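Local coordinates for protein tryptophan halogenase (Shewanella frigidimarina, PDB 2PYX) that is probably a flavin-dependent halogenase that binds FAD and acts on tryptophan or a related substrate, at residues 194-199 with 214-219; 10-15 with 45-50. All coordinates share one frame; numbering follows the deposited sequence. Where two conformers were deposited one is given.

Contact 1: 194-199 with 214-219; sequences IRDHVS and TKQNGE
Ile194 lays its CG2 methyl against the side-chain amide of Asn217, 3.6 Å from ND2, where the chain passes from strand 192-195 of the Rossmann-type sheet into an antiparallel three-stranded sheet and meets the turn joining that sheet's last two strands. The beta carbon of Arg195 points away from this turn, and its carbonyl O takes a bond from a water that also accepts from Asn217 ND2 and donates to Gln216 OE1. Asp196 carries the contact. CG stands anti to the backbone N (chi1 -158°), on the side of the turn, and OD2 accepts Gln216 N at 2.9 Å through its syn lone pair. Asn217 ND2 reaches the same oxygen at 2.8 Å from well above the carboxylate plane, along a nearly straight N-H (175°). Two donors thus grip one buried oxygen, which would favour the charged form of the acid, while Asp196 OD1 takes the backbone N of His197. His197 O accepts Lys215 N at 2.9 Å, and the imidazole runs beside the extended lysine chain, both pointing the same way. Val198 pairs with Thr214 as an antiparallel non-hydrogen-bonded pair; from there Thr214 OG1 braces the turn, accepting Asn217 N in an ST motif and donating to Gly218 O. Ser199 ends the run with OG 3.6 Å from Lys215 CA.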
# COMPACT_ATOMS: atom_id res chain seq x y z
N ILE A 194 -0.62 -18.33 20.11
CA ILE A 194 0.50 -18.99 20.83
C ILE A 194 1.68 -18.06 20.72
O ILE A 194 2.03 -17.63 19.61
CB ILE A 194 0.87 -20.35 20.23
CG1 ILE A 194 -0.29 -21.32 20.35
CG2 ILE A 194 2.13 -20.91 20.93
CD1 ILE A 194 -0.05 -22.61 19.61
N ARG A 195 2.29 -17.70 21.86
CA ARG A 195 3.50 -16.90 21.87
C ARG A 195 4.69 -17.82 22.11
O ARG A 195 4.94 -18.21 23.27
CB ARG A 195 3.46 -15.87 23.00
CG ARG A 195 2.46 -14.75 22.84
CD ARG A 195 2.74 -13.93 21.59
NE ARG A 195 2.69 -12.49 21.85
CZ ARG A 195 3.73 -11.66 21.77
NH1 ARG A 195 4.93 -12.10 21.41
NH2 ARG A 195 3.55 -10.37 22.03
N ASP A 196 5.42 -18.17 21.06
CA ASP A 196 6.51 -19.16 21.15
C ASP A 196 7.38 -19.20 19.89
O ASP A 196 7.02 -18.59 18.87
CB ASP A 196 5.89 -20.55 21.36
CG ASP A 196 6.86 -21.56 22.00
OD1 ASP A 196 8.03 -21.21 22.25
OD2 ASP A 196 6.39 -22.69 22.25
N HIS A 197 8.50 -19.90 19.97
CA HIS A 197 9.37 -20.14 18.81
C HIS A 197 9.07 -21.47 18.15
O HIS A 197 8.61 -22.41 18.81
CB HIS A 197 10.83 -20.15 19.23
CG HIS A 197 11.24 -18.94 19.99
ND1 HIS A 197 11.09 -18.83 21.35
CD2 HIS A 197 11.76 -17.76 19.57
CE1 HIS A 197 11.53 -17.65 21.75
NE2 HIS A 197 11.94 -16.98 20.68
N VAL A 198 9.35 -21.55 16.85
CA VAL A 198 9.23 -22.80 16.10
C VAL A 198 10.63 -23.40 16.02
O VAL A 198 11.56 -22.79 15.48
CB VAL A 198 8.66 -22.58 14.71
CG1 VAL A 198 8.64 -23.85 13.90
CG2 VAL A 198 7.24 -21.99 14.83
N SER A 199 10.77 -24.60 16.57
CA SER A 199 12.06 -25.27 16.60
C SER A 199 12.30 -26.16 15.39
O SER A 199 13.43 -26.29 14.92
CB SER A 199 12.19 -26.09 17.88
OG SER A 199 12.20 -25.25 19.02
N THR A 214 7.12 -26.70 18.36
CA THR A 214 7.40 -25.47 19.06
C THR A 214 8.38 -25.72 20.19
O THR A 214 8.61 -26.88 20.58
CB THR A 214 6.14 -24.74 19.62
OG1 THR A 214 5.52 -25.50 20.68
CG2 THR A 214 5.13 -24.49 18.48
N LYS A 215 8.98 -24.64 20.68
CA LYS A 215 9.97 -24.75 21.75
C LYS A 215 9.34 -25.18 23.09
O LYS A 215 9.94 -25.99 23.82
CB LYS A 215 10.72 -23.44 21.89
CG LYS A 215 11.89 -23.52 22.85
CD LYS A 215 12.85 -22.38 22.65
CE LYS A 215 14.09 -22.59 23.51
NZ LYS A 215 15.09 -21.49 23.35
N GLN A 216 8.14 -24.68 23.40
CA GLN A 216 7.46 -25.02 24.65
C GLN A 216 5.94 -25.25 24.61
O GLN A 216 5.30 -25.31 25.66
CB GLN A 216 7.78 -23.96 25.70
CG GLN A 216 7.19 -22.60 25.46
CD GLN A 216 7.64 -21.60 26.52
OE1 GLN A 216 6.92 -20.63 26.82
NE2 GLN A 216 8.83 -21.82 27.08
N ASN A 217 5.35 -25.39 23.42
CA ASN A 217 3.91 -25.66 23.29
C ASN A 217 3.63 -26.96 22.55
O ASN A 217 2.53 -27.18 22.01
CB ASN A 217 3.21 -24.47 22.60
CG ASN A 217 2.97 -23.30 23.54
OD1 ASN A 217 1.92 -23.21 24.18
ND2 ASN A 217 3.96 -22.41 23.64
N GLY A 218 4.63 -27.83 22.48
CA GLY A 218 4.47 -29.11 21.81
C GLY A 218 4.34 -28.98 20.30
O GLY A 218 4.82 -27.99 19.70
N GLU A 219 3.74 -29.99 19.71
CA GLU A 219 3.58 -30.10 18.25
C GLU A 219 2.24 -29.46 17.84
O GLU A 219 1.21 -29.72 18.46
CB GLU A 219 3.61 -31.54 17.78
CG GLU A 219 4.81 -32.32 18.25
CD GLU A 219 4.90 -33.68 17.60
OE1 GLU A 219 3.90 -34.14 17.01
OE2 GLU A 219 5.99 -34.29 17.70
O HOH W 1 4.26 -20.10 25.07

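Contact 2: 10-15 with 45-50; sequences IIIVGG and ITLIES
Ile12 and Leu47 meet at an angle on the face of the sheet that turns to helix 16-31, the CG2 branch of Ile12 lying 3.9 Å from Leu47 CD1. The other arm of Ile12 runs the opposite way along the neighbouring strand: chi2 of 165° extends the chain, and CD1 arrives 3.8 Å from Ile45 CG2, again obliquely. Ile12 is thus spread over two residues of strand 44-49, while Ala23 of the helix closes on it and Trp20 and Leu26 cover Leu47 and Ile45. On the reverse face Ile11 and Thr46 lie side by side, pointing the same way. A bent chain (chi2 -60°) carries Ile11 CD1 to 3.9 Å from Thr46 CB, whereas its CG2 meets the CD1 tip of Ile48; Leu212 of the small antiparallel sheet packs on both isoleucines.

Between these two layers runs the parallel pairing of the first two strands of a Rossmann-type fold, linked by a right-handed beta-alpha-beta crossover through helix 16-31. Thr46 N and Ile48 N donate to Ile10 O and Ile12 O, and Ile12 N returns the bond to Thr46 O at 2.8 Å. Beyond the strand, Gly14 N still reaches Ile48 O at 2.7 Å as the chain enters the glycine-rich turn, where Gly15 is predicted to bind FAD. Gly14 has backbone angles that call for glycine, and its O, buried by this contact, has no polar partner in the model, with Leu47 CG only 3.5 Å away. The bare CA of Gly15 lies 3.9 Å from Leu47 CD2, and its N faces Glu49 CG at 4.2 Å; Glu49 OE1 is hydrogen-bonded to His193 NE2.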
# COMPACT_ATOMS: atom_id res chain seq x y z
N ILE A 10 -5.57 -24.28 10.03
CA ILE A 10 -4.78 -23.21 9.42
C ILE A 10 -3.86 -22.64 10.46
O ILE A 10 -4.32 -22.19 11.51
CB ILE A 10 -5.69 -22.05 8.95
CG1 ILE A 10 -6.89 -22.57 8.16
CG2 ILE A 10 -4.86 -21.08 8.10
CD1 ILE A 10 -6.55 -23.35 6.96
N ILE A 11 -2.55 -22.66 10.17
CA ILE A 11 -1.52 -22.18 11.04
C ILE A 11 -0.82 -20.98 10.42
O ILE A 11 -0.23 -21.10 9.31
CB ILE A 11 -0.47 -23.28 11.37
CG1 ILE A 11 -1.14 -24.59 11.82
CG2 ILE A 11 0.53 -22.76 12.36
CD1 ILE A 11 -1.95 -24.44 13.02
N ILE A 12 -0.88 -19.85 11.10
CA ILE A 12 -0.21 -18.60 10.71
C ILE A 12 1.04 -18.43 11.53
O ILE A 12 0.98 -18.42 12.77
CB ILE A 12 -1.15 -17.40 10.91
CG1 ILE A 12 -2.46 -17.60 10.12
CG2 ILE A 12 -0.42 -16.13 10.57
CD1 ILE A 12 -3.55 -16.65 10.56
N VAL A 13 2.18 -18.30 10.87
CA VAL A 13 3.45 -18.23 11.54
C VAL A 13 3.93 -16.80 11.44
O VAL A 13 4.35 -16.34 10.36
CB VAL A 13 4.47 -19.22 10.93
CG1 VAL A 13 5.75 -19.20 11.75
CG2 VAL A 13 3.89 -20.63 10.92
N GLY A 14 3.83 -16.08 12.57
CA GLY A 14 4.10 -14.68 12.61
C GLY A 14 2.87 -13.85 12.86
O GLY A 14 1.78 -14.16 12.38
N GLY A 15 3.04 -12.79 13.66
CA GLY A 15 1.99 -11.86 13.93
C GLY A 15 2.11 -10.61 13.06
O GLY A 15 2.23 -10.67 11.83
N ILE A 45 -8.13 -21.74 13.37
CA ILE A 45 -7.01 -20.87 13.04
C ILE A 45 -6.14 -20.62 14.28
O ILE A 45 -6.65 -20.19 15.31
CB ILE A 45 -7.52 -19.53 12.50
CG1 ILE A 45 -8.45 -19.70 11.30
CG2 ILE A 45 -6.33 -18.61 12.16
CD1 ILE A 45 -9.30 -18.48 11.09
N THR A 46 -4.86 -20.93 14.18
CA THR A 46 -3.88 -20.68 15.22
C THR A 46 -2.78 -19.78 14.66
O THR A 46 -2.24 -20.04 13.58
CB THR A 46 -3.26 -22.01 15.71
OG1 THR A 46 -4.30 -22.88 16.21
CG2 THR A 46 -2.19 -21.77 16.79
N LEU A 47 -2.42 -18.76 15.42
CA LEU A 47 -1.36 -17.85 15.09
C LEU A 47 -0.23 -18.02 16.10
O LEU A 47 -0.47 -17.84 17.31
CB LEU A 47 -1.85 -16.40 15.00
CG LEU A 47 -0.84 -15.37 14.42
CD1 LEU A 47 -1.58 -14.23 13.76
CD2 LEU A 47 0.06 -14.81 15.49
N ILE A 48 0.96 -18.36 15.62
CA ILE A 48 2.16 -18.53 16.47
C ILE A 48 3.01 -17.29 16.24
O ILE A 48 3.49 -17.05 15.12
CB ILE A 48 2.96 -19.79 16.11
CG1 ILE A 48 2.09 -21.04 16.22
CG2 ILE A 48 4.21 -19.87 17.04
CD1 ILE A 48 2.71 -22.30 15.63
N GLU A 49 3.20 -16.53 17.31
CA GLU A 49 3.93 -15.27 17.30
C GLU A 49 5.21 -15.42 18.14
O GLU A 49 5.16 -15.93 19.25
CB GLU A 49 3.02 -14.18 17.88
CG GLU A 49 3.60 -12.82 17.79
CD GLU A 49 2.67 -11.70 18.15
OE1 GLU A 49 1.55 -11.96 18.63
OE2 GLU A 49 3.08 -10.54 17.95
N SER A 50 6.33 -14.93 17.60
CA SER A 50 7.60 -14.92 18.33
C SER A 50 7.47 -14.08 19.59
O SER A 50 6.86 -13.01 19.55
CB SER A 50 8.70 -14.31 17.46
OG SER A 50 9.92 -14.29 18.17

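In the fold
Contact 2 forms an inner strand pair of the six-stranded sheet and contact 1 begins at that sheet's edge, their centres 11 Å apart. Strand 44-49 joins them: Ile194 N and O probably bond Leu47 O and Glu49 N, each at 2.8 Å, so the segment 45-50 lies between 10-15 and the start of 194-199. Both contacts hold residues predicted to bind FAD, Gly15 in contact 2 and Val198 in contact 1. The side chain of Val198 lies about 4 Å from that of Ile48, and in the conformer given the side chain of Arg195 comes to about 8 Å from Gly15.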